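Local coordinates for protein oxidized polyvinyl alcohol hydrolase (Pseudomonas sp. VM15C, PDB 3WWC) that hydrolyses beta-diketones such as 4,6-nonanedione and cleaves oxidized polyvinyl alcohol in the second step of polyvinyl alcohol degradation, at residues 197-202 / 249-254; 203-208 / 232-237; 228-233 / 283-288; 258-263 / 273-278. The protein carries 1 engineered substitution. All coordinates share one frame; numbering follows the deposited sequence.

Interaction 1: 197-202 / 249-254; sequences GLPISG and VMTVWG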
loop_
_atom_site.group_PDB
_atom_site.type_symbol
_atom_site.label_atom_id
_atom_site.label_comp_id
_atom_site.label_asym_id
_atom_site.label_seq_id
_atom_site.Cartn_x
_atom_site.Cartn_y
_atom_site.Cartn_z
ATOM N N GLY A 197 -4.423 -3.907 4.997
ATOM C CA GLY A 197 -3.809 -2.727 4.441
ATOM C C GLY A 197 -4.807 -1.854 3.737
ATOM O O GLY A 197 -5.995 -2.197 3.519
ATOM N N LEU A 198 -4.292 -0.691 3.374
ATOM C CA LEU A 198 -5.073 0.357 2.724
ATOM C C LEU A 198 -4.392 0.855 1.440
ATOM O O LEU A 198 -3.693 1.912 1.446
ATOM C CB LEU A 198 -5.260 1.517 3.733
ATOM C CG LEU A 198 -6.038 2.762 3.279
ATOM C CD1 LEU A 198 -7.472 2.394 2.955
ATOM C CD2 LEU A 198 -6.036 3.801 4.421
ATOM N N PRO A 199 -4.514 0.098 0.334
ATOM C CA PRO A 199 -3.895 0.523 -0.941
ATOM C C PRO A 199 -4.782 1.578 -1.613
ATOM O O PRO A 199 -5.856 1.254 -2.100
ATOM C CB PRO A 199 -3.795 -0.784 -1.745
ATOM C CG PRO A 199 -4.970 -1.653 -1.164
ATOM C CD PRO A 199 -5.017 -1.309 0.294
ATOM N N ILE A 200 -4.353 2.837 -1.574
ATOM C CA ILE A 200 -5.097 3.950 -2.147
ATOM C C ILE A 200 -4.504 4.272 -3.504
ATOM O O ILE A 200 -3.333 4.651 -3.615
ATOM C CB ILE A 200 -4.995 5.194 -1.248
ATOM C CG1 ILE A 200 -5.425 4.877 0.189
ATOM C CG2 ILE A 200 -5.862 6.298 -1.853
ATOM C CD1 ILE A 200 -5.299 6.114 1.157
ATOM N N SER A 201 -5.323 4.065 -4.533
ATOM C CA SER A 201 -4.905 4.353 -5.917
ATOM C C SER A 201 -3.569 3.751 -6.255
ATOM O O SER A 201 -2.662 4.442 -6.752
ATOM C CB SER A 201 -4.883 5.832 -6.112
ATOM O OG SER A 201 -6.159 6.359 -5.862
ATOM N N GLY A 202 -3.465 2.469 -5.958
ATOM C CA GLY A 202 -2.241 1.724 -6.287
ATOM C C GLY A 202 -2.399 0.987 -7.600
ATOM O O GLY A 202 -3.517 0.688 -8.064
ATOM N N VAL A 249 -8.592 -5.872 3.625
ATOM C CA VAL A 249 -7.986 -4.950 2.668
ATOM C C VAL A 249 -9.018 -3.952 2.235
ATOM O O VAL A 249 -10.142 -4.321 1.834
ATOM C CB VAL A 249 -7.464 -5.702 1.432
ATOM C CG1 VAL A 249 -6.796 -4.728 0.448
ATOM C CG2 VAL A 249 -6.462 -6.802 1.875
ATOM N N MET A 250 -8.653 -2.683 2.299
ATOM C CA MET A 250 -9.549 -1.591 1.874
ATOM C C MET A 250 -8.876 -0.884 0.695
ATOM O O MET A 250 -7.869 -0.198 0.874
ATOM C CB MET A 250 -9.756 -0.602 3.017
ATOM C CG MET A 250 -10.776 0.474 2.599
ATOM S SD MET A 250 -11.047 1.708 3.951
ATOM C CE MET A 250 -12.037 0.735 5.051
ATOM N N THR A 251 -9.434 -1.086 -0.493
ATOM C CA THR A 251 -8.885 -0.477 -1.716
ATOM C C THR A 251 -9.661 0.780 -2.029
ATOM O O THR A 251 -10.899 0.753 -2.012
ATOM C CB THR A 251 -9.013 -1.422 -2.875
ATOM O OG1 THR A 251 -8.310 -2.650 -2.579
ATOM C CG2 THR A 251 -8.428 -0.790 -4.146
ATOM N N VAL A 252 -8.974 1.880 -2.306
ATOM C CA VAL A 252 -9.669 3.166 -2.576
ATOM C C VAL A 252 -9.364 3.674 -3.984
ATOM O O VAL A 252 -8.183 3.719 -4.405
ATOM C CB VAL A 252 -9.197 4.231 -1.585
ATOM C CG1 VAL A 252 -9.952 5.555 -1.820
ATOM C CG2 VAL A 252 -9.429 3.736 -0.139
ATOM N N TRP A 253 -10.436 4.010 -4.706
ATOM C CA TRP A 253 -10.353 4.594 -6.058
ATOM C C TRP A 253 -10.821 6.037 -5.934
ATOM O O TRP A 253 -11.850 6.300 -5.307
ATOM C CB TRP A 253 -11.292 3.835 -7.013
ATOM C CG TRP A 253 -11.348 4.423 -8.379
ATOM C CD1 TRP A 253 -10.286 4.573 -9.241
ATOM C CD2 TRP A 253 -12.518 4.844 -9.104
ATOM N NE1 TRP A 253 -10.729 5.041 -10.453
ATOM C CE2 TRP A 253 -12.096 5.217 -10.390
ATOM C CE3 TRP A 253 -13.885 4.939 -8.785
ATOM C CZ2 TRP A 253 -12.993 5.681 -11.376
ATOM C CZ3 TRP A 253 -14.772 5.391 -9.770
ATOM C CH2 TRP A 253 -14.316 5.755 -11.043
ATOM N N GLY A 254 -10.085 6.954 -6.577
ATOM C CA GLY A 254 -10.361 8.383 -6.488
ATOM C C GLY A 254 -11.265 8.951 -7.565
ATOM O O GLY A 254 -11.353 10.193 -7.714
#

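Interaction 2: 203-208 / 232-237; sequences EWYVTS and QGRVGP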
loop_
_atom_site.group_PDB
_atom_site.type_symbol
_atom_site.label_atom_id
_atom_site.label_comp_id
_atom_site.label_asym_id
_atom_site.label_seq_id
_atom_site.Cartn_x
_atom_site.Cartn_y
_atom_site.Cartn_z
ATOM N N GLU A 203 -1.266 0.683 -8.207
ATOM C CA GLU A 203 -1.286 -0.104 -9.441
ATOM C C GLU A 203 -1.339 -1.601 -9.118
ATOM O O GLU A 203 -1.061 -2.061 -7.976
ATOM C CB GLU A 203 -0.014 0.159 -10.295
ATOM C CG GLU A 203 -0.226 1.072 -11.540
ATOM C CD GLU A 203 -0.987 0.382 -12.652
ATOM O OE1 GLU A 203 -1.024 0.978 -13.738
ATOM O OE2 GLU A 203 -1.540 -0.738 -12.491
ATOM N N TRP A 204 -1.698 -2.350 -10.158
ATOM C CA TRP A 204 -1.692 -3.823 -10.161
ATOM C C TRP A 204 -0.722 -4.282 -11.282
ATOM O O TRP A 204 -0.209 -5.400 -11.229
ATOM C CB TRP A 204 -3.093 -4.379 -10.489
ATOM C CG TRP A 204 -3.298 -5.809 -10.023
ATOM C CD1 TRP A 204 -3.360 -6.944 -10.809
ATOM C CD2 TRP A 204 -3.474 -6.250 -8.667
ATOM N NE1 TRP A 204 -3.574 -8.057 -10.020
ATOM C CE2 TRP A 204 -3.650 -7.662 -8.697
ATOM C CE3 TRP A 204 -3.503 -5.583 -7.418
ATOM C CZ2 TRP A 204 -3.859 -8.417 -7.530
ATOM C CZ3 TRP A 204 -3.710 -6.334 -6.256
ATOM C CH2 TRP A 204 -3.892 -7.740 -6.303
ATOM N N TYR A 205 -0.492 -3.432 -12.276
ATOM C CA TYR A 205 0.362 -3.740 -13.462
ATOM C C TYR A 205 -0.145 -5.016 -14.107
ATOM O O TYR A 205 0.573 -6.026 -14.281
ATOM C CB TYR A 205 1.814 -3.909 -13.073
ATOM C CG TYR A 205 2.429 -2.720 -12.389
ATOM C CD1 TYR A 205 2.462 -1.458 -12.999
ATOM C CD2 TYR A 205 3.089 -2.888 -11.171
ATOM C CE1 TYR A 205 3.168 -0.405 -12.416
ATOM C CE2 TYR A 205 3.802 -1.844 -10.585
ATOM C CZ TYR A 205 3.838 -0.621 -11.215
ATOM O OH TYR A 205 4.620 0.407 -10.688
ATOM N N VAL A 206 -1.418 -4.977 -14.490
ATOM C CA VAL A 206 -2.078 -6.144 -15.065
ATOM C C VAL A 206 -1.296 -6.785 -16.212
ATOM O O VAL A 206 -0.771 -6.074 -17.108
ATOM C CB VAL A 206 -3.466 -5.733 -15.547
ATOM C CG1 VAL A 206 -4.120 -6.866 -16.417
ATOM C CG2 VAL A 206 -4.345 -5.519 -14.331
ATOM N N THR A 207 -1.189 -8.114 -16.153
ATOM C CA THR A 207 -0.524 -8.843 -17.254
ATOM C C THR A 207 -1.504 -9.864 -17.813
ATOM O O THR A 207 -2.610 -10.053 -17.314
ATOM C CB THR A 207 0.697 -9.673 -16.769
ATOM O OG1 THR A 207 0.274 -10.730 -15.882
ATOM C CG2 THR A 207 1.725 -8.759 -16.061
ATOM N N SER A 208 -1.066 -10.564 -18.858
ATOM C CA SER A 208 -1.880 -11.645 -19.362
ATOM C C SER A 208 -1.803 -12.770 -18.348
ATOM O O SER A 208 -0.957 -12.772 -17.442
ATOM C CB SER A 208 -1.341 -12.184 -20.701
ATOM O OG SER A 208 -1.330 -11.131 -21.655
ATOM N N GLN A 232 -3.842 -11.374 -13.349
ATOM C CA GLN A 232 -2.465 -11.447 -12.848
ATOM C C GLN A 232 -1.878 -10.046 -12.945
ATOM O O GLN A 232 -2.409 -9.182 -13.631
ATOM C CB GLN A 232 -1.647 -12.385 -13.739
ATOM C CG GLN A 232 -2.216 -13.808 -13.767
ATOM C CD GLN A 232 -2.131 -14.470 -12.420
ATOM O OE1 GLN A 232 -1.103 -14.385 -11.747
ATOM N NE2 GLN A 232 -3.205 -15.106 -12.000
ATOM N N GLY A 233 -0.783 -9.789 -12.232
ATOM C CA GLY A 233 -0.138 -8.479 -12.360
ATOM C C GLY A 233 1.304 -8.466 -11.864
ATOM O O GLY A 233 1.675 -9.240 -10.975
ATOM N N ARG A 234 2.080 -7.520 -12.404
ATOM C CA ARG A 234 3.481 -7.366 -12.052
ATOM C C ARG A 234 3.652 -6.880 -10.631
ATOM O O ARG A 234 4.778 -6.898 -10.131
ATOM C CB ARG A 234 4.178 -6.408 -13.042
ATOM C CG ARG A 234 4.197 -6.991 -14.458
ATOM C CD ARG A 234 5.007 -6.152 -15.415
ATOM N NE ARG A 234 4.268 -4.942 -15.786
ATOM C CZ ARG A 234 4.698 -3.686 -15.715
ATOM N NH1 ARG A 234 5.894 -3.379 -15.242
ATOM N NH2 ARG A 234 3.919 -2.703 -16.179
ATOM N N VAL A 235 2.582 -6.402 -9.970
ATOM C CA VAL A 235 2.702 -5.963 -8.567
ATOM C C VAL A 235 2.973 -7.149 -7.646
ATOM O O VAL A 235 3.592 -6.989 -6.576
ATOM C CB VAL A 235 1.382 -5.249 -8.117
ATOM C CG1 VAL A 235 0.205 -6.259 -7.998
ATOM C CG2 VAL A 235 1.588 -4.548 -6.765
ATOM N N GLY A 236 2.582 -8.357 -8.060
ATOM C CA GLY A 236 2.690 -9.485 -7.132
ATOM C C GLY A 236 3.479 -10.658 -7.647
ATOM O O GLY A 236 4.229 -10.542 -8.590
ATOM N N PRO A 237 3.375 -11.763 -6.944
ATOM C CA PRO A 237 4.062 -12.989 -7.346
ATOM C C PRO A 237 3.437 -13.374 -8.698
ATOM O O PRO A 237 2.315 -12.969 -9.000
ATOM C CB PRO A 237 3.593 -13.992 -6.266
ATOM C CG PRO A 237 3.214 -13.165 -5.110
ATOM C CD PRO A 237 2.593 -11.942 -5.696
HETATM O O HOH W 1 1.884 -5.315 -17.352
HETATM O O HOH W 2 -4.440 -12.172 -15.975
#

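Interaction 3: 228-233 / 283-288; sequences TKIHQG and SNFFSA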
loop_
_atom_site.group_PDB
_atom_site.type_symbol
_atom_site.label_atom_id
_atom_site.label_comp_id
_atom_site.label_asym_id
_atom_site.label_seq_id
_atom_site.Cartn_x
_atom_site.Cartn_y
_atom_site.Cartn_z
ATOM N N THR A 228 -14.684 -8.529 -14.129
ATOM C CA THR A 228 -14.952 -9.276 -12.923
ATOM C C THR A 228 -13.972 -10.406 -12.777
ATOM O O THR A 228 -14.079 -11.177 -11.841
ATOM C CB THR A 228 -16.377 -9.908 -12.901
ATOM O OG1 THR A 228 -16.475 -10.903 -13.929
ATOM C CG2 THR A 228 -17.451 -8.836 -13.070
ATOM N N LYS A 229 -12.997 -10.511 -13.664
ATOM C CA LYS A 229 -12.142 -11.651 -13.449
ATOM C C LYS A 229 -10.889 -11.325 -12.641
ATOM O O LYS A 229 -10.535 -10.160 -12.470
ATOM C CB LYS A 229 -11.764 -12.235 -14.774
ATOM C CG LYS A 229 -10.885 -11.405 -15.491
ATOM C CD LYS A 229 -9.634 -12.227 -15.629
ATOM C CE LYS A 229 -9.293 -12.504 -17.068
ATOM N NZ LYS A 229 -7.965 -13.204 -16.992
ATOM N N ILE A 230 -10.242 -12.365 -12.157
ATOM C CA ILE A 230 -8.991 -12.184 -11.451
ATOM C C ILE A 230 -7.896 -12.049 -12.501
ATOM O O ILE A 230 -7.673 -12.927 -13.334
ATOM C CB ILE A 230 -8.729 -13.344 -10.502
ATOM C CG1 ILE A 230 -9.727 -13.259 -9.332
ATOM C CG2 ILE A 230 -7.309 -13.242 -9.899
ATOM C CD1 ILE A 230 -9.784 -14.563 -8.499
ATOM N N HIS A 231 -7.212 -10.915 -12.475
ATOM C CA HIS A 231 -6.115 -10.616 -13.399
ATOM C C HIS A 231 -4.779 -10.718 -12.689
ATOM O O HIS A 231 -4.609 -10.273 -11.542
ATOM C CB HIS A 231 -6.194 -9.180 -13.915
ATOM C CG HIS A 231 -7.365 -8.930 -14.801
ATOM N ND1 HIS A 231 -7.289 -9.064 -16.178
ATOM C CD2 HIS A 231 -8.653 -8.631 -14.508
ATOM C CE1 HIS A 231 -8.493 -8.860 -16.687
ATOM N NE2 HIS A 231 -9.331 -8.593 -15.705
ATOM N N GLN A 232 -3.842 -11.374 -13.349
ATOM C CA GLN A 232 -2.465 -11.447 -12.848
ATOM C C GLN A 232 -1.878 -10.046 -12.945
ATOM O O GLN A 232 -2.409 -9.182 -13.631
ATOM C CB GLN A 232 -1.647 -12.385 -13.739
ATOM C CG GLN A 232 -2.216 -13.808 -13.767
ATOM C CD GLN A 232 -2.131 -14.470 -12.420
ATOM O OE1 GLN A 232 -1.103 -14.385 -11.747
ATOM N NE2 GLN A 232 -3.205 -15.106 -12.000
ATOM N N GLY A 233 -0.783 -9.789 -12.232
ATOM C CA GLY A 233 -0.138 -8.479 -12.360
ATOM C C GLY A 233 1.304 -8.466 -11.864
ATOM O O GLY A 233 1.675 -9.240 -10.975
ATOM N N SER A 283 -9.420 -5.419 -6.160
ATOM C CA SER A 283 -10.642 -5.780 -5.437
ATOM C C SER A 283 -11.161 -7.154 -5.865
ATOM O O SER A 283 -11.696 -7.887 -5.047
ATOM C CB SER A 283 -11.740 -4.692 -5.625
ATOM O OG SER A 283 -12.423 -4.855 -6.879
ATOM N N ASN A 284 -10.928 -7.539 -7.111
ATOM C CA ASN A 284 -11.427 -8.850 -7.549
ATOM C C ASN A 284 -10.593 -9.948 -6.882
ATOM O O ASN A 284 -11.125 -10.957 -6.395
ATOM C CB ASN A 284 -11.274 -8.982 -9.079
ATOM C CG ASN A 284 -12.183 -8.028 -9.842
ATOM O OD1 ASN A 284 -13.042 -7.360 -9.260
ATOM N ND2 ASN A 284 -12.015 -7.984 -11.158
ATOM N N PHE A 285 -9.279 -9.753 -6.824
ATOM C CA PHE A 285 -8.454 -10.779 -6.220
ATOM C C PHE A 285 -8.726 -10.924 -4.751
ATOM O O PHE A 285 -8.906 -12.050 -4.256
ATOM C CB PHE A 285 -6.962 -10.462 -6.431
ATOM C CG PHE A 285 -6.050 -11.408 -5.723
ATOM C CD1 PHE A 285 -5.688 -12.597 -6.321
ATOM C CD2 PHE A 285 -5.626 -11.139 -4.417
ATOM C CE1 PHE A 285 -4.929 -13.523 -5.626
ATOM C CE2 PHE A 285 -4.862 -12.064 -3.713
ATOM C CZ PHE A 285 -4.523 -13.244 -4.316
ATOM N N PHE A 286 -8.769 -9.798 -4.026
ATOM C CA PHE A 286 -8.941 -9.914 -2.579
ATOM C C PHE A 286 -10.350 -10.331 -2.183
ATOM O O PHE A 286 -10.522 -11.015 -1.199
ATOM C CB PHE A 286 -8.517 -8.605 -1.875
ATOM C CG PHE A 286 -7.037 -8.392 -1.903
ATOM C CD1 PHE A 286 -6.187 -9.281 -1.218
ATOM C CD2 PHE A 286 -6.480 -7.292 -2.578
ATOM C CE1 PHE A 286 -4.796 -9.071 -1.206
ATOM C CE2 PHE A 286 -5.095 -7.078 -2.564
ATOM C CZ PHE A 286 -4.252 -7.968 -1.879
ATOM N N SER A 287 -11.349 -9.946 -2.960
ATOM C CA SER A 287 -12.684 -10.360 -2.634
ATOM C C SER A 287 -12.855 -11.847 -2.789
ATOM O O SER A 287 -13.576 -12.449 -1.994
ATOM C CB SER A 287 -13.702 -9.649 -3.537
ATOM O OG SER A 287 -13.714 -8.300 -3.209
ATOM N N ALA A 288 -12.199 -12.433 -3.788
ATOM C CA ALA A 288 -12.327 -13.870 -4.023
ATOM C C ALA A 288 -11.686 -14.695 -2.914
ATOM O O ALA A 288 -12.064 -15.817 -2.694
ATOM C CB ALA A 288 -11.719 -14.259 -5.375
#

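Interaction 4: 258-263 / 273-278; sequences DLWNCT and ADYRPS. With BUA (butanoic acid), chain C.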
loop_
_atom_site.group_PDB
_atom_site.type_symbol
_atom_site.label_atom_id
_atom_site.label_comp_id
_atom_site.label_asym_id
_atom_site.label_seq_id
_atom_site.Cartn_x
_atom_site.Cartn_y
_atom_site.Cartn_z
ATOM N N ASP A 258 -8.740 9.860 -11.300
ATOM C CA ASP A 258 -7.679 9.127 -10.631
ATOM C C ASP A 258 -6.818 8.466 -11.724
ATOM O O ASP A 258 -7.007 7.307 -12.089
ATOM C CB ASP A 258 -8.307 8.108 -9.673
ATOM C CG ASP A 258 -7.259 7.449 -8.757
ATOM O OD1 ASP A 258 -6.060 7.773 -8.906
ATOM O OD2 ASP A 258 -7.638 6.578 -7.921
ATOM N N LEU A 259 -5.877 9.277 -12.223
ATOM C CA LEU A 259 -4.990 8.952 -13.357
ATOM C C LEU A 259 -3.665 9.581 -13.032
ATOM O O LEU A 259 -3.634 10.514 -12.242
ATOM C CB LEU A 259 -5.511 9.631 -14.630
ATOM C CG LEU A 259 -6.965 9.349 -15.026
ATOM C CD1 LEU A 259 -7.479 10.340 -16.085
ATOM C CD2 LEU A 259 -7.040 7.913 -15.544
ATOM N N TRP A 260 -2.591 9.104 -13.633
ATOM C CA TRP A 260 -1.271 9.692 -13.380
ATOM C C TRP A 260 -0.552 9.940 -14.687
ATOM O O TRP A 260 -0.494 9.062 -15.546
ATOM C CB TRP A 260 -0.409 8.752 -12.500
ATOM C CG TRP A 260 1.043 9.203 -12.209
ATOM C CD1 TRP A 260 2.209 8.631 -12.678
ATOM C CD2 TRP A 260 1.446 10.262 -11.343
ATOM N NE1 TRP A 260 3.310 9.276 -12.145
ATOM C CE2 TRP A 260 2.868 10.282 -11.327
ATOM C CE3 TRP A 260 0.745 11.199 -10.578
ATOM C CZ2 TRP A 260 3.600 11.207 -10.574
ATOM C CZ3 TRP A 260 1.469 12.126 -9.825
ATOM C CH2 TRP A 260 2.887 12.121 -9.832
ATOM N N ASN A 261 -0.013 11.147 -14.818
ATOM C CA ASN A 261 0.770 11.481 -16.010
ATOM C C ASN A 261 2.234 11.509 -15.589
ATOM O O ASN A 261 2.622 12.234 -14.672
ATOM C CB ASN A 261 0.408 12.864 -16.532
ATOM C CG ASN A 261 -1.026 12.932 -17.032
ATOM O OD1 ASN A 261 -1.751 13.886 -16.744
ATOM N ND2 ASN A 261 -1.438 11.939 -17.759
ATOM N N CYS A 262 3.016 10.716 -16.294
ATOM C CA CYS A 262 4.442 10.628 -16.073
ATOM C C CYS A 262 5.097 11.878 -16.688
ATOM O O CYS A 262 4.478 12.592 -17.469
ATOM C CB CYS A 262 4.933 9.369 -16.760
ATOM S SG CYS A 262 4.625 7.863 -15.759
ATOM N N THR A 263 6.347 12.130 -16.349
ATOM C CA THR A 263 7.035 13.287 -16.919
ATOM C C THR A 263 8.287 12.820 -17.671
ATOM O O THR A 263 9.146 12.203 -17.074
ATOM C CB THR A 263 7.491 14.259 -15.812
ATOM O OG1 THR A 263 6.365 14.665 -15.018
ATOM C CG2 THR A 263 8.153 15.488 -16.429
ATOM N N ALA A 273 -0.782 5.889 -16.169
ATOM C CA ALA A 273 -1.489 5.016 -15.241
ATOM C C ALA A 273 -2.931 5.456 -15.066
ATOM O O ALA A 273 -3.207 6.655 -14.984
ATOM C CB ALA A 273 -0.800 4.995 -13.904
ATOM N N ASP A 274 -3.821 4.473 -15.023
ATOM C CA ASP A 274 -5.243 4.714 -14.817
ATOM C C ASP A 274 -5.580 3.781 -13.654
ATOM O O ASP A 274 -5.439 2.571 -13.764
ATOM C CB ASP A 274 -6.015 4.304 -16.073
ATOM C CG ASP A 274 -7.518 4.483 -15.921
ATOM O OD1 ASP A 274 -8.001 4.601 -14.763
ATOM O OD2 ASP A 274 -8.233 4.520 -16.961
ATOM N N TYR A 275 -6.060 4.355 -12.548
ATOM C CA TYR A 275 -6.280 3.486 -11.378
ATOM C C TYR A 275 -7.648 2.831 -11.282
ATOM O O TYR A 275 -7.936 2.066 -10.361
ATOM C CB TYR A 275 -5.881 4.263 -10.099
ATOM C CG TYR A 275 -4.426 4.678 -10.190
ATOM C CD1 TYR A 275 -4.070 5.891 -10.792
ATOM C CD2 TYR A 275 -3.417 3.837 -9.724
ATOM C CE1 TYR A 275 -2.735 6.260 -10.933
ATOM C CE2 TYR A 275 -2.082 4.191 -9.879
ATOM C CZ TYR A 275 -1.765 5.388 -10.474
ATOM O OH TYR A 275 -0.456 5.747 -10.634
ATOM N N ARG A 276 -8.484 3.049 -12.280
ATOM C CA ARG A 276 -9.762 2.337 -12.295
ATOM C C ARG A 276 -9.478 0.815 -12.507
ATOM O O ARG A 276 -9.933 -0.021 -11.727
ATOM C CB ARG A 276 -10.643 2.934 -13.435
ATOM C CG ARG A 276 -11.988 2.167 -13.593
ATOM C CD ARG A 276 -12.639 2.471 -14.982
ATOM N NE ARG A 276 -12.773 3.903 -15.173
ATOM C CZ ARG A 276 -13.847 4.608 -14.840
ATOM N NH1 ARG A 276 -14.918 4.006 -14.328
ATOM N NH2 ARG A 276 -13.823 5.918 -14.933
ATOM N N PRO A 277 -8.729 0.429 -13.570
ATOM C CA PRO A 277 -8.502 -1.013 -13.693
ATOM C C PRO A 277 -7.694 -1.654 -12.559
ATOM O O PRO A 277 -7.910 -2.822 -12.243
ATOM C CB PRO A 277 -7.792 -1.157 -15.046
ATOM C CG PRO A 277 -7.160 0.157 -15.286
ATOM C CD PRO A 277 -8.203 1.152 -14.743
ATOM N N SER A 278 -6.756 -0.908 -11.982
ATOM C CA SER A 278 -5.935 -1.488 -10.932
ATOM C C SER A 278 -6.664 -1.627 -9.614
ATOM O O SER A 278 -6.441 -2.626 -8.919
ATOM C CB SER A 278 -4.643 -0.716 -10.773
ATOM O OG SER A 278 -4.910 0.615 -10.436
HETATM C C1 BUA C . 3.286 4.499 -11.934
HETATM C C2 BUA C . 2.389 5.331 -11.016
HETATM C C3 BUA C . 3.120 5.580 -9.696
HETATM C C4 BUA C . 2.302 6.496 -8.782
HETATM O O1 BUA C . 2.949 7.237 -8.007
HETATM O O2 BUA C . 1.056 6.378 -8.834
HETATM O O HOH W 3 -9.499 6.277 -12.882
#

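Interaction 1: 197-202 / 249-254
Gly197 starts the contact by giving its O to Met250 N at 3.0 Å, in a nearly straight bond (172°). It opens the pairing of strands 196-200 and 247-253, parallel neighbours in the central sheet of this alpha/beta hydrolase fold. Leu198 comes next. With CG anti to the backbone N (chi1 179°), its side chain runs alongside that of Met250, and CD1 packs against Met250 CB at 3.8 Å. The same methyl touches Val252 CG2, and helix 310-322 covers this face through Ala317. Pro199 turns to the other face, where helix 275-288 lies. Its CD rests against Val249 CG1, while its O accepts from Val252 N at 3.2 Å. Ile200 returns to the first face, its CG2 meeting Val252 CB at 3.9 Å. Ser201 N closes the pairing on Val252 O at 2.9 Å, just past the end of the strand, and Ser201 OG is hydrogen-bonded to Asp258. Pro199 leaves its mark on the chemistry: its N has no hydrogen for Met250 O, which meets Pro199 CD at 3.1 Å instead, so this buried pairing lacks one amide bond and relies on the bonds before and after the proline.

Interaction 2: 203-208 / 232-237
Trp204 to Thr207 and Gln232 to Val235 form a buried, roughly antiparallel loop-to-loop contact, held mainly by main-chain bonds. The first loop follows strand 196-200, the second precedes strand 247-253, and helix 216-225 lies between them. Thr207 N donates to Gln232 O at 3.0 Å. Arg234 N reaches Tyr205 O at 2.8 Å, and Val235 N meets Trp204 O in a longer bond. Val206 and Gly233 face each other between these bonds, and a side chain on Gly233 would run into Trp204 O; the same glycine begins a type I turn ending at Gly236. Val235 CG1, set between its backbone N and carbonyl carbon (chi1 70°), lies over the Trp204 ring, offset toward the rim, 4.0 Å from the centroid of the six-membered ring, a CH-pi contact. The indole is also fixed at its NE1, which donates to His231 O. Tyr205 and Arg234 cross at about a right angle: Tyr205 CB sits 3.5 Å above one face of the guanidinium, whose plane is turned 36° from the phenol ring. Arg234 NH1 bonds to Arg133 O and Asn125 OD1, and a water lies between Arg234 NE and Val206 O. Glu203 OE2 receives two backbone donors, Trp204 N on its anti lone pair and Tyr205 N from above the carboxylate plane. Tyr205 lines a butanoic acid pocket and bonds through OH to Glu131. The implication is that a wall residue of the pocket gets its position from both ends, from a backbone bonded to Glu203 and Arg234 and from a tethered hydroxyl.

Interaction 3: 228-233 / 283-288
The C-terminal part of helix 275-288 receives Lys229 and Ile230 of the loop 228-233 through Asn284, Phe285 and Ala288. Asn284 ND2 donates to Lys229 O at 2.9 Å, coming from above the carbonyl plane with an N-H...O angle of 156°. The same amide nitrogen also serves Pro227 O, and OD1 accepts from Gln280 NE2 one turn back, so both ends of the amide are occupied and its rotation is settled. A leucine in place of Asn284 would probably leave the carbonyls of Lys229 and Pro227 without this donor, and the loop held here mainly by the apolar contacts of Ile230. In the alpha/beta hydrolase fold this joins the chain coming out of helix 216-225 to the helix that precedes strand 292-298. Next to the polar grip is an apolar one, spread over the branches of Ile230. CD1 touches Ala288 CB at 3.7 Å, CG1 comes near Asn284 O, and CG2 approaches the edge of the Phe285 ring, 4.0 Å from its CD1. Phe285 holds that edge toward the loop with CG anti to its backbone N (chi1 175°). Lys229 CD covers the centre of the His231 ring, and its NZ makes a salt bridge with Asp209.

Interaction 4: 258-263 / 273-278
Trp260 and Tyr275 lie side by side and point the same way at the base of a beta hairpin, strands 259-263 and 269-274, where the second strand runs into helix 275-288. Tyr275 CG, anti to the carbonyl carbon (chi1 -59°), brings the ring edge to Trp260 CB, 3.8 Å from Tyr275 CE1. In the backbone, Trp260 and Ala273 form a hydrogen-bonded antiparallel pair. Asp258 crosses the tyrosine at about a right angle, its carboxylate plane 21° from the ring, and OD1 comes within 3.3 Å of Tyr275 CD1. That OD1 accepts from His303 ND1, whose ring stacks on Tyr275, consistent with the acid and base of an alpha/beta hydrolase charge relay, while OD2 is bonded to Ser201 OG and Gly254 N. Tyr275 OH donates to butanoic acid O2, which also lies over a face of the Trp260 ring; the modelled distance is doubtfully short. A phenylalanine in place of Tyr275 removes this hydroxyl and would probably leave the acid held less firmly, by Ser71 OG and His303 NE2. On the other face Leu259 CD2 packs on Asp274 CG. Asp274 OD2 forms a salt bridge with Arg220, and OD1 of this N-cap residue accepts from Arg276 N at 3.0 Å.

From the N terminus, segment 197-202 opens interaction 1 and continues directly into 203-208. After helix 216-225 the chain comes back and 232-237 closes interaction 2, nested inside the loop that 249-254 closes as interaction 1. Segment 228-233 has meanwhile opened interaction 3, sharing Gln232 and Gly233 with interaction 2, and interaction 3 crosses interaction 1 because it closes only at 283-288. Interaction 4, the hairpin base, follows interaction 1 in series and nests inside interaction 3. Gly202 O to Ser278 OG joins interactions 1 and 4, Val249 against Phe286 joins 1 and 3, and helix 275-288 serves both interactions 3 and 4.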